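Side-chain contacts in amidohydrolase (Xanthomonas campestris pv. campestris, PDB 4DZH), which is a zinc-binding metallohydrolase of the amidohydrolase superfamily that probably deaminates adenosine compounds such as 5'-methylthioadenosine: residues Ala20-Pro25 and Gln392-Val397; Gly131-Val136 and Leu324-Glu329; Cys302-Gln305 and Asn310-Ile313; Arg331-Leu336 and Thr345-Ala350; Ala350-Ala355 and Gln400-Ala405. All coordinates share one frame; numbering follows the deposited sequence.

Contact 1: Ala20-Pro25 and Gln392-Val397; sequences AGYVVP and QPLHHV
Y22 turns the broad face of its ring to V397, whose CG2 methyl lies over it as a CH-pi contact, 4.0 Å from the ring centroid and offset toward the rim at CD1. The ring gets there because CG stands beside the backbone N (chi1 -57°), with the ring plane turned nearly perpendicular to the CA-CB-CG plane (chi2 -87°). V397 divides its two branches. While CG2 serves the tyrosine, CG1, anti to its own N, meets V24 CG2 at 4.1 Å. The two valine side chains point opposite ways and lie alongside one another where these methyls meet, and a beta-branched residue suits the spot because one short side chain reaches two neighbours. L394 approaches Y22 from the opposing direction and puts CD2 obliquely against the outer half of the ring, 3.7 Å from Y22 CE2 and equally near Y22 OH. Behind it, L394 O accepts a hydrogen bond from R442 NH2 of the second subunit. Strand 22-23, entered through a corner at G21, runs parallel to barrel strand 69-80, so the contact packs the early chain against the lead-in to helix 397-403, at the margin of the TIM-barrel domain of a metallo-dependent hydrolase and away from its metal sites.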
# COMPACT_ATOMS: atom_id res chain seq x y z
N ALA A 20 -26.58 1.28 -5.77
CA ALA A 20 -25.33 1.92 -5.35
C ALA A 20 -25.11 3.30 -5.96
O ALA A 20 -25.60 3.61 -7.06
CB ALA A 20 -24.17 1.02 -5.69
N GLY A 21 -24.25 4.09 -5.31
CA GLY A 21 -23.90 5.38 -5.87
C GLY A 21 -23.23 5.28 -7.23
O GLY A 21 -23.41 6.14 -8.09
N TYR A 22 -22.42 4.24 -7.40
CA TYR A 22 -21.63 4.07 -8.63
C TYR A 22 -21.58 2.60 -8.93
O TYR A 22 -21.39 1.77 -8.01
CB TYR A 22 -20.20 4.60 -8.45
CG TYR A 22 -20.20 6.04 -8.06
CD1 TYR A 22 -20.23 7.03 -9.03
CD2 TYR A 22 -20.19 6.41 -6.71
CE1 TYR A 22 -20.25 8.38 -8.68
CE2 TYR A 22 -20.23 7.76 -6.34
CZ TYR A 22 -20.24 8.73 -7.33
OH TYR A 22 -20.27 10.08 -6.99
N VAL A 23 -21.81 2.25 -10.19
CA VAL A 23 -21.56 0.88 -10.63
C VAL A 23 -20.41 0.87 -11.63
O VAL A 23 -20.43 1.62 -12.60
CB VAL A 23 -22.81 0.20 -11.28
CG1 VAL A 23 -22.46 -1.16 -11.87
CG2 VAL A 23 -23.94 0.11 -10.23
N VAL A 24 -19.40 0.04 -11.38
CA VAL A 24 -18.25 -0.05 -12.26
C VAL A 24 -18.24 -1.41 -12.94
O VAL A 24 -17.82 -2.41 -12.36
CB VAL A 24 -16.93 0.13 -11.46
CG1 VAL A 24 -15.75 0.02 -12.39
CG2 VAL A 24 -16.97 1.46 -10.65
N PRO A 25 -18.76 -1.49 -14.19
CA PRO A 25 -19.01 -2.80 -14.79
C PRO A 25 -17.78 -3.54 -15.32
O PRO A 25 -17.90 -4.76 -15.53
CB PRO A 25 -19.98 -2.47 -15.93
CG PRO A 25 -19.58 -1.06 -16.37
CD PRO A 25 -19.16 -0.36 -15.06
N GLN A 392 -12.35 11.38 -0.47
CA GLN A 392 -13.02 12.63 -0.85
C GLN A 392 -11.97 13.71 -1.02
O GLN A 392 -10.92 13.63 -0.36
CB GLN A 392 -13.99 13.01 0.27
CG GLN A 392 -15.23 12.08 0.35
CD GLN A 392 -16.17 12.33 -0.83
OE1 GLN A 392 -16.39 13.49 -1.20
NE2 GLN A 392 -16.71 11.25 -1.47
N PRO A 393 -12.20 14.73 -1.90
CA PRO A 393 -13.32 14.79 -2.86
C PRO A 393 -13.15 13.68 -3.87
O PRO A 393 -12.02 13.22 -4.13
CB PRO A 393 -13.08 16.10 -3.61
CG PRO A 393 -11.66 16.35 -3.49
CD PRO A 393 -11.24 15.82 -2.15
N LEU A 394 -14.27 13.32 -4.47
CA LEU A 394 -14.29 12.26 -5.47
C LEU A 394 -14.28 12.87 -6.86
O LEU A 394 -15.35 13.11 -7.46
CB LEU A 394 -15.56 11.44 -5.22
CG LEU A 394 -15.69 10.10 -5.95
CD1 LEU A 394 -14.50 9.24 -5.67
CD2 LEU A 394 -16.96 9.40 -5.55
N HIS A 395 -13.10 13.17 -7.39
CA HIS A 395 -12.98 13.69 -8.74
C HIS A 395 -13.19 12.61 -9.81
O HIS A 395 -13.87 12.84 -10.83
CB HIS A 395 -11.62 14.35 -8.97
CG HIS A 395 -11.44 15.60 -8.17
ND1 HIS A 395 -12.12 16.76 -8.47
CD2 HIS A 395 -10.72 15.85 -7.05
CE1 HIS A 395 -11.79 17.69 -7.59
NE2 HIS A 395 -10.95 17.17 -6.71
N HIS A 396 -12.58 11.44 -9.59
CA HIS A 396 -12.69 10.27 -10.51
C HIS A 396 -12.76 8.96 -9.73
O HIS A 396 -11.88 8.66 -8.90
CB HIS A 396 -11.54 10.23 -11.50
CG HIS A 396 -11.38 11.49 -12.29
ND1 HIS A 396 -12.09 11.73 -13.45
CD2 HIS A 396 -10.60 12.58 -12.09
CE1 HIS A 396 -11.75 12.92 -13.93
NE2 HIS A 396 -10.85 13.45 -13.13
N VAL A 397 -13.79 8.19 -9.98
CA VAL A 397 -14.05 6.97 -9.23
C VAL A 397 -13.00 5.90 -9.52
O VAL A 397 -12.52 5.24 -8.60
CB VAL A 397 -15.46 6.42 -9.57
CG1 VAL A 397 -15.67 5.03 -8.99
CG2 VAL A 397 -16.52 7.40 -9.05

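Contact 2: Gly131-Val136 and Leu324-Glu329; sequences GGTTCV and LDMFSE
F327 and M326, at the start of helix 326-341, meet G131 and T133 where strand 133-139 begins. The direct contacts are few and close. G131 O lies in the plane of the F327 ring at its edge, 3.3 Å from CE1, an approach that suits an oxygen because the ring's C-H rim is slightly positive. The T133 and M326 side chains cross at about a right angle, bringing OG1 to 3.3 Å from M326 CG; threonine places this hydroxyl beside its own N (chi1 -69°), with CG2 anti to that N.

Hydrogen bonding across the gap runs through two waters. Water 1 accepts a hydrogen bond from M326 N at 3.0 Å and also bonds G131 O and T133 OG1. Water 2 donates a hydrogen bond to L324 O at 2.7 Å and shares the same hydroxyl, T133 OG1, at 2.8 Å.

Capping within each segment fixes the two chain ends that meet. D325 is the N-cap, its OD1 accepting from S328 N at 2.9 Å in a nearly straight bond met from well above the carboxylate plane. G132 is the C-prime residue of a Schellman motif ending helix 114-130, a positive-phi position that favours glycine.

The chemistry implies a buried polar seam: one threonine hydroxyl gripped by two waters, and a first-turn N-H satisfied by a water held between buried residues, with the M326 side chain about 8 Å from those of N321, a magnesium ligand, and H79, a zinc ligand.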
# COMPACT_ATOMS: atom_id res chain seq x y z
N GLY A 131 -11.43 -7.63 2.49
CA GLY A 131 -10.76 -6.75 1.56
C GLY A 131 -11.29 -6.80 0.15
O GLY A 131 -10.61 -6.35 -0.77
N GLY A 132 -12.46 -7.41 -0.01
CA GLY A 132 -13.12 -7.40 -1.32
C GLY A 132 -12.54 -8.35 -2.37
O GLY A 132 -12.85 -8.17 -3.57
N THR A 133 -11.79 -9.35 -1.94
CA THR A 133 -11.34 -10.41 -2.88
C THR A 133 -12.33 -11.56 -2.78
O THR A 133 -12.68 -12.03 -1.66
CB THR A 133 -9.95 -10.91 -2.50
OG1 THR A 133 -9.00 -9.87 -2.76
CG2 THR A 133 -9.53 -12.17 -3.36
N THR A 134 -12.78 -12.07 -3.95
CA THR A 134 -13.85 -13.07 -4.00
C THR A 134 -13.46 -14.38 -4.72
O THR A 134 -14.25 -15.37 -4.75
CB THR A 134 -15.11 -12.54 -4.73
OG1 THR A 134 -14.73 -11.98 -6.01
CG2 THR A 134 -15.76 -11.44 -3.91
N CYS A 135 -12.24 -14.41 -5.25
CA CYS A 135 -11.76 -15.57 -6.01
C CYS A 135 -10.23 -15.65 -5.89
O CYS A 135 -9.56 -14.61 -5.88
CB CYS A 135 -12.13 -15.35 -7.48
SG CYS A 135 -11.85 -16.80 -8.58
N VAL A 136 -9.70 -16.89 -5.84
CA VAL A 136 -8.26 -17.07 -5.79
C VAL A 136 -7.83 -18.10 -6.78
O VAL A 136 -8.65 -18.93 -7.23
CB VAL A 136 -7.77 -17.58 -4.41
CG1 VAL A 136 -7.88 -16.50 -3.42
CG2 VAL A 136 -8.54 -18.84 -3.95
N LEU A 324 -2.81 -9.92 2.28
CA LEU A 324 -3.56 -10.38 1.08
C LEU A 324 -4.38 -9.23 0.54
O LEU A 324 -5.51 -9.39 0.08
CB LEU A 324 -4.54 -11.52 1.45
CG LEU A 324 -3.81 -12.76 1.96
CD1 LEU A 324 -4.84 -13.83 2.45
CD2 LEU A 324 -2.77 -13.40 0.95
N ASP A 325 -3.82 -8.03 0.61
CA ASP A 325 -4.57 -6.81 0.32
C ASP A 325 -4.47 -6.53 -1.17
O ASP A 325 -3.42 -6.02 -1.65
CB ASP A 325 -3.94 -5.65 1.12
CG ASP A 325 -4.64 -4.29 0.88
OD1 ASP A 325 -5.44 -4.19 -0.07
OD2 ASP A 325 -4.36 -3.33 1.65
N MET A 326 -5.53 -6.86 -1.91
CA MET A 326 -5.49 -6.59 -3.36
C MET A 326 -5.65 -5.12 -3.68
O MET A 326 -5.24 -4.70 -4.77
CB MET A 326 -6.56 -7.42 -4.09
CG MET A 326 -6.18 -8.87 -4.23
SD MET A 326 -4.91 -9.14 -5.50
CE MET A 326 -5.81 -8.67 -7.00
N PHE A 327 -6.26 -4.30 -2.80
CA PHE A 327 -6.31 -2.86 -3.10
C PHE A 327 -4.89 -2.31 -3.15
O PHE A 327 -4.54 -1.55 -4.05
CB PHE A 327 -7.14 -2.10 -2.05
CG PHE A 327 -8.63 -2.16 -2.28
CD1 PHE A 327 -9.35 -3.32 -2.00
CD2 PHE A 327 -9.29 -1.05 -2.77
CE1 PHE A 327 -10.71 -3.39 -2.24
CE2 PHE A 327 -10.68 -1.10 -3.00
CZ PHE A 327 -11.37 -2.25 -2.73
N SER A 328 -4.08 -2.70 -2.17
CA SER A 328 -2.67 -2.34 -2.16
C SER A 328 -1.91 -2.92 -3.32
O SER A 328 -1.13 -2.20 -3.94
CB SER A 328 -2.01 -2.77 -0.87
OG SER A 328 -0.64 -2.36 -0.84
N GLU A 329 -2.10 -4.21 -3.58
CA GLU A 329 -1.39 -4.85 -4.68
C GLU A 329 -1.65 -4.11 -6.01
O GLU A 329 -0.70 -3.91 -6.83
CB GLU A 329 -1.82 -6.32 -4.79
CG GLU A 329 -0.71 -7.11 -5.47
CD GLU A 329 0.45 -7.39 -4.58
OE1 GLU A 329 1.57 -7.58 -5.13
OE2 GLU A 329 0.29 -7.45 -3.35
O HOH W 1 -8.24 -7.70 -0.97
O HOH W 2 -6.76 -11.16 -1.61

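Contact 3: Cys302-Gln305 and Asn310-Ile313; sequences CALQ and NLAI
L311 is the residue through which strand 310-313 meets the 302-305 part of helix 301-306, touching L304 and Q305. The strand opens with N310, whose CB turns away from the helix; its amide is used instead outside the contact, ND2 donating to S283 OG and G359 O. At L311 the direction reverses. CG stands anti to the backbone N (chi1 -170°), extending the side chain to the helix, where its two methyls part: CD1 comes to 4.3 Å from L304 CD1, and CD2 to 4.4 Å from Q305 CB. A forked leucine suits this place, since it can reach two successive helix residues at once. Q305 offers only its aliphatic base here, its amide end leading away toward T351, a fitting use of a long polar residue at the partly exposed margin. The pair completes a beta-alpha-beta crossover, the repeating unit of the TIM barrel: strand 283-286, the helices after it, and then strand 310-313 parallel to the first. A312 continues that pairing through backbone bonds to V284 and H286. I313, last in the strand, hydrogen-bonds by its backbone to A78 on strand 69-80, closing the ring of barrel strands, and packs its branched side chain on A355 and on M326 and E329 of helix 326-341.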
# COMPACT_ATOMS: atom_id res chain seq x y z
N CYS A 302 3.68 -3.05 -18.04
CA CYS A 302 3.18 -2.19 -19.09
C CYS A 302 3.48 -2.82 -20.47
O CYS A 302 2.63 -2.84 -21.36
CB CYS A 302 3.81 -0.81 -19.02
SG CYS A 302 3.25 0.25 -20.35
N ALA A 303 4.68 -3.36 -20.62
CA ALA A 303 5.04 -3.97 -21.91
C ALA A 303 4.10 -5.13 -22.25
O ALA A 303 3.65 -5.27 -23.41
CB ALA A 303 6.49 -4.43 -21.92
N LEU A 304 3.80 -5.96 -21.25
CA LEU A 304 2.96 -7.12 -21.46
C LEU A 304 1.56 -6.68 -21.78
O LEU A 304 0.92 -7.25 -22.66
CB LEU A 304 2.92 -7.98 -20.19
CG LEU A 304 4.18 -8.79 -19.87
CD1 LEU A 304 4.22 -9.24 -18.42
CD2 LEU A 304 4.21 -10.04 -20.77
N GLN A 305 1.05 -5.69 -21.04
CA GLN A 305 -0.31 -5.28 -21.26
C GLN A 305 -0.47 -4.69 -22.69
O GLN A 305 -1.42 -5.02 -23.40
CB GLN A 305 -0.76 -4.31 -20.14
CG GLN A 305 -2.20 -3.91 -20.22
CD GLN A 305 -2.38 -2.71 -21.10
OE1 GLN A 305 -1.51 -1.83 -21.15
NE2 GLN A 305 -3.49 -2.66 -21.82
N ASN A 310 -2.68 -11.21 -21.73
CA ASN A 310 -3.63 -11.17 -20.61
C ASN A 310 -2.90 -11.06 -19.26
O ASN A 310 -2.12 -11.93 -18.91
CB ASN A 310 -4.57 -12.34 -20.60
CG ASN A 310 -5.60 -12.20 -19.51
OD1 ASN A 310 -6.49 -11.33 -19.59
ND2 ASN A 310 -5.48 -13.00 -18.47
N LEU A 311 -3.13 -9.96 -18.53
CA LEU A 311 -2.40 -9.68 -17.28
C LEU A 311 -3.34 -9.75 -16.08
O LEU A 311 -4.42 -9.14 -16.09
CB LEU A 311 -1.73 -8.31 -17.32
CG LEU A 311 -0.72 -7.90 -16.23
CD1 LEU A 311 0.55 -8.73 -16.32
CD2 LEU A 311 -0.39 -6.45 -16.27
N ALA A 312 -2.93 -10.51 -15.07
CA ALA A 312 -3.63 -10.56 -13.79
C ALA A 312 -2.72 -10.14 -12.65
O ALA A 312 -1.51 -9.93 -12.82
CB ALA A 312 -4.13 -11.99 -13.57
N ILE A 313 -3.31 -10.00 -11.45
CA ILE A 313 -2.58 -9.52 -10.29
C ILE A 313 -2.81 -10.51 -9.15
O ILE A 313 -3.92 -11.03 -8.98
CB ILE A 313 -3.08 -8.09 -9.90
CG1 ILE A 313 -2.69 -7.10 -11.00
CG2 ILE A 313 -2.47 -7.63 -8.54
CD1 ILE A 313 -3.28 -5.70 -10.83

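Contact 4: Arg331-Leu336 and Thr345-Ala350; sequences RTAAIL and TALDAA
The flat groups where A333 and A334 meet L347 are peptide units, with no aromatic ring among them. L347 CD2 approaches the A333 carbonyl, 3.6 Å from A333 O and 4.0 Å from A333 C. The L347 carbonyl in turn brings its O to 3.7 Å from the A334 CB methyl. In this TIM-barrel fold, helix 326-341, which follows the last barrel strand, packs against the loop leading into helix 349-363, so the chain folds back on itself. Alanines suit the first helix, for their small size lets the loop backbone approach until the CA atoms of A334 and L347 are 5.4 Å apart. L347 pays for its position, with a positive phi of 43°, uncommon for a residue with a side chain, and a chi1 of -125°, near an eclipsed arrangement; in return its CD2 methyl also reaches A333 CB at 4.3 Å. D348 then caps the new helix, and A349 N donates to D93 OD2 of the second subunit, so the corner also meets the dimer interface. Two carbonyls face the same lysine: A334 O and A346 O, themselves 4.2 Å apart, both accept hydrogen bonds from K338 NZ.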
# COMPACT_ATOMS: atom_id res chain seq x y z
N ARG A 331 -2.59 -0.90 -6.41
CA ARG A 331 -1.88 0.38 -6.39
C ARG A 331 -0.38 0.18 -6.66
O ARG A 331 0.20 0.92 -7.46
CB ARG A 331 -2.07 1.09 -5.06
CG ARG A 331 -1.34 2.44 -5.03
CD ARG A 331 -0.31 2.56 -3.87
NE ARG A 331 -1.06 2.33 -2.63
CZ ARG A 331 -0.92 1.25 -1.86
NH1 ARG A 331 -1.72 1.08 -0.82
NH2 ARG A 331 0.00 0.30 -2.12
N THR A 332 0.23 -0.82 -6.03
CA THR A 332 1.66 -1.06 -6.24
C THR A 332 1.93 -1.41 -7.71
O THR A 332 2.89 -0.87 -8.32
CB THR A 332 2.14 -2.18 -5.33
OG1 THR A 332 1.90 -1.79 -3.95
CG2 THR A 332 3.63 -2.37 -5.50
N ALA A 333 1.07 -2.25 -8.28
CA ALA A 333 1.19 -2.64 -9.71
C ALA A 333 1.11 -1.38 -10.56
O ALA A 333 1.92 -1.18 -11.47
CB ALA A 333 0.11 -3.64 -10.12
N ALA A 334 0.13 -0.54 -10.27
CA ALA A 334 -0.08 0.60 -11.15
C ALA A 334 1.07 1.59 -11.06
O ALA A 334 1.46 2.16 -12.11
CB ALA A 334 -1.40 1.30 -10.80
N ILE A 335 1.61 1.86 -9.87
CA ILE A 335 2.64 2.91 -9.75
C ILE A 335 4.00 2.35 -10.15
O ILE A 335 4.76 3.02 -10.85
CB ILE A 335 2.65 3.61 -8.36
CG1 ILE A 335 3.09 2.61 -7.26
CG2 ILE A 335 1.22 4.19 -8.10
CD1 ILE A 335 3.12 3.24 -5.88
N LEU A 336 4.26 1.09 -9.81
CA LEU A 336 5.52 0.47 -10.21
C LEU A 336 5.57 0.40 -11.73
O LEU A 336 6.63 0.55 -12.31
CB LEU A 336 5.61 -0.97 -9.65
CG LEU A 336 6.96 -1.63 -10.01
CD1 LEU A 336 8.08 -0.97 -9.31
CD2 LEU A 336 6.85 -3.06 -9.54
N THR A 345 1.94 7.06 -18.16
CA THR A 345 0.63 6.61 -18.66
C THR A 345 0.45 5.10 -18.60
O THR A 345 -0.63 4.58 -18.89
CB THR A 345 0.35 7.05 -20.13
OG1 THR A 345 1.14 6.25 -21.04
CG2 THR A 345 0.57 8.56 -20.32
N ALA A 346 1.50 4.39 -18.19
CA ALA A 346 1.47 2.93 -18.04
C ALA A 346 0.41 2.49 -17.03
O ALA A 346 0.24 3.17 -16.00
CB ALA A 346 2.83 2.43 -17.58
N LEU A 347 -0.27 1.38 -17.32
CA LEU A 347 -1.19 0.74 -16.39
C LEU A 347 -2.07 1.76 -15.68
O LEU A 347 -1.99 1.94 -14.44
CB LEU A 347 -0.41 -0.11 -15.38
CG LEU A 347 -0.85 -1.56 -15.32
CD1 LEU A 347 -0.58 -2.25 -16.66
CD2 LEU A 347 -0.17 -2.33 -14.19
N ASP A 348 -2.89 2.45 -16.45
CA ASP A 348 -3.76 3.48 -15.85
C ASP A 348 -4.79 2.84 -14.92
O ASP A 348 -4.90 1.62 -14.83
CB ASP A 348 -4.39 4.42 -16.89
CG ASP A 348 -5.37 3.73 -17.86
OD1 ASP A 348 -5.90 2.64 -17.58
OD2 ASP A 348 -5.61 4.32 -18.94
N ALA A 349 -5.53 3.67 -14.20
CA ALA A 349 -6.39 3.13 -13.16
C ALA A 349 -7.38 2.10 -13.72
O ALA A 349 -7.58 1.01 -13.14
CB ALA A 349 -7.11 4.24 -12.44
N ALA A 350 -8.05 2.45 -14.82
CA ALA A 350 -9.01 1.55 -15.45
C ALA A 350 -8.38 0.20 -15.87
O ALA A 350 -8.98 -0.87 -15.63
CB ALA A 350 -9.66 2.21 -16.65

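Contact 5: Ala350-Ala355 and Gln400-Ala405; sequences ATTLRA and QLIYAA
I402 is bent at both side-chain torsions, chi1 -64° and chi2 -68°, and this hooks its CD1 methyl onto helix 349-363 between T352 and L353. There CD1 is 3.8 Å from L353 N, 3.9 Å from T352 CG2 and 4.0 Å from L353 CB, so a single methyl touches backbone and side chains together. T352, with chi1 -61°, sets CG2 anti to its backbone N and against the isoleucine methyl, while OG1 is tucked back to bond D348 O one turn earlier. Threonine suits this position because it gives one apolar branch to the neighbour and spends the polar one on its own helix. L353 extends alongside, and its CD2 meets L401 CD1 obliquely at 4.2 Å.

Helix 349-363 and helix 397-403 both follow the eighth strand of the TIM barrel, and their meeting is an apolar helix-helix packing made outside that barrel, with I402 and L353 at the closest approach of the backbones. The shorter helix ends here: Q400 O accepts from both A404 N and A405 N, while Q400 NE2 is held by P393 O and T391 O.

I402 also turns its CG2 over one face of the next residue, Y403, 3.7 Å above the ring plane and toward the rim. The far end of Y403 looks to the dimer partner, its OH bonding D93 OD1 of the second subunit as well as K338 NZ, and its ring making a cation-pi contact with K293 of that subunit.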
# COMPACT_ATOMS: atom_id res chain seq x y z
N ALA A 350 -8.05 2.45 -14.82
CA ALA A 350 -9.01 1.55 -15.45
C ALA A 350 -8.38 0.20 -15.87
O ALA A 350 -8.98 -0.87 -15.63
CB ALA A 350 -9.66 2.21 -16.65
N THR A 351 -7.20 0.28 -16.47
CA THR A 351 -6.45 -0.89 -16.92
C THR A 351 -6.01 -1.76 -15.76
O THR A 351 -6.08 -2.99 -15.81
CB THR A 351 -5.25 -0.44 -17.74
OG1 THR A 351 -5.72 0.27 -18.90
CG2 THR A 351 -4.42 -1.64 -18.20
N THR A 352 -5.58 -1.11 -14.68
CA THR A 352 -5.17 -1.87 -13.50
C THR A 352 -6.39 -2.57 -12.88
O THR A 352 -6.32 -3.75 -12.50
CB THR A 352 -4.48 -0.96 -12.44
OG1 THR A 352 -3.29 -0.36 -13.00
CG2 THR A 352 -4.09 -1.80 -11.25
N LEU A 353 -7.50 -1.85 -12.72
CA LEU A 353 -8.70 -2.45 -12.18
C LEU A 353 -9.19 -3.61 -13.08
O LEU A 353 -9.67 -4.64 -12.57
CB LEU A 353 -9.79 -1.40 -11.93
CG LEU A 353 -10.98 -2.00 -11.14
CD1 LEU A 353 -10.60 -2.35 -9.69
CD2 LEU A 353 -12.12 -1.01 -11.11
N ARG A 354 -9.02 -3.44 -14.39
CA ARG A 354 -9.37 -4.52 -15.33
C ARG A 354 -8.56 -5.78 -15.04
O ARG A 354 -9.12 -6.87 -14.96
CB ARG A 354 -9.14 -4.05 -16.77
CG ARG A 354 -9.63 -5.05 -17.85
CD ARG A 354 -9.64 -4.37 -19.21
NE ARG A 354 -10.06 -5.23 -20.35
CZ ARG A 354 -11.33 -5.36 -20.72
NH1 ARG A 354 -12.28 -4.74 -20.01
NH2 ARG A 354 -11.68 -6.11 -21.81
N ALA A 355 -7.24 -5.63 -14.87
CA ALA A 355 -6.36 -6.74 -14.53
C ALA A 355 -6.80 -7.43 -13.24
O ALA A 355 -6.82 -8.68 -13.15
CB ALA A 355 -4.93 -6.29 -14.47
N GLN A 400 -9.89 6.78 -7.79
CA GLN A 400 -10.05 6.61 -6.35
C GLN A 400 -9.92 5.17 -5.89
O GLN A 400 -9.34 4.89 -4.84
CB GLN A 400 -11.40 7.17 -5.91
CG GLN A 400 -11.22 8.00 -4.65
CD GLN A 400 -10.69 9.38 -4.97
OE1 GLN A 400 -9.72 9.57 -5.72
NE2 GLN A 400 -11.38 10.41 -4.39
N LEU A 401 -10.45 4.25 -6.69
CA LEU A 401 -10.39 2.85 -6.30
C LEU A 401 -8.96 2.33 -6.33
O LEU A 401 -8.57 1.48 -5.49
CB LEU A 401 -11.23 2.01 -7.27
CG LEU A 401 -12.71 2.21 -6.99
CD1 LEU A 401 -13.53 1.56 -8.14
CD2 LEU A 401 -13.14 1.63 -5.69
N ILE A 402 -8.17 2.83 -7.25
CA ILE A 402 -6.80 2.34 -7.39
C ILE A 402 -5.78 3.10 -6.53
O ILE A 402 -4.91 2.47 -5.90
CB ILE A 402 -6.39 2.39 -8.86
CG1 ILE A 402 -7.27 1.42 -9.70
CG2 ILE A 402 -4.92 2.00 -9.04
CD1 ILE A 402 -7.02 -0.03 -9.37
N TYR A 403 -5.89 4.43 -6.46
CA TYR A 403 -4.82 5.21 -5.84
C TYR A 403 -5.15 5.75 -4.47
O TYR A 403 -4.27 6.39 -3.83
CB TYR A 403 -4.42 6.37 -6.74
CG TYR A 403 -3.91 5.95 -8.13
CD1 TYR A 403 -2.81 5.12 -8.28
CD2 TYR A 403 -4.57 6.39 -9.29
CE1 TYR A 403 -2.34 4.73 -9.53
CE2 TYR A 403 -4.11 6.00 -10.56
CZ TYR A 403 -3.00 5.17 -10.67
OH TYR A 403 -2.52 4.77 -11.90
N ALA A 404 -6.37 5.58 -4.00
CA ALA A 404 -6.70 6.13 -2.66
C ALA A 404 -7.50 5.19 -1.73
O ALA A 404 -7.32 5.25 -0.49
CB ALA A 404 -7.45 7.48 -2.79
N ALA A 405 -8.42 4.38 -2.27
CA ALA A 405 -9.23 3.52 -1.44
C ALA A 405 -8.38 2.50 -0.73
O ALA A 405 -7.48 1.87 -1.35
CB ALA A 405 -10.27 2.81 -2.30

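In the fold
The centre of contact 2 lies about 7 Å from the centre of the chain, the deepest of the five, and this contact is the one bridged by water; the centre of contact 1, about 24 Å from that point, is the most peripheral, although its touching residues are largely buried. Contacts 2 and 4 share helix 326-341, and contacts 4 and 5 share helix 349-363 and A350. Contact 3 supplies barrel-strand packing, its L311 and I313 touching residues of contacts 4 and 5. Contact 1 reaches contact 5 through P393 O and Q400 NE2 and through V24 against L353. Aliphatic methyls dominate contacts 3 and 5, an aromatic face contact 1, and backbone carbonyls contact 4; all but contact 3 touch the second subunit, contact 2 only through S328.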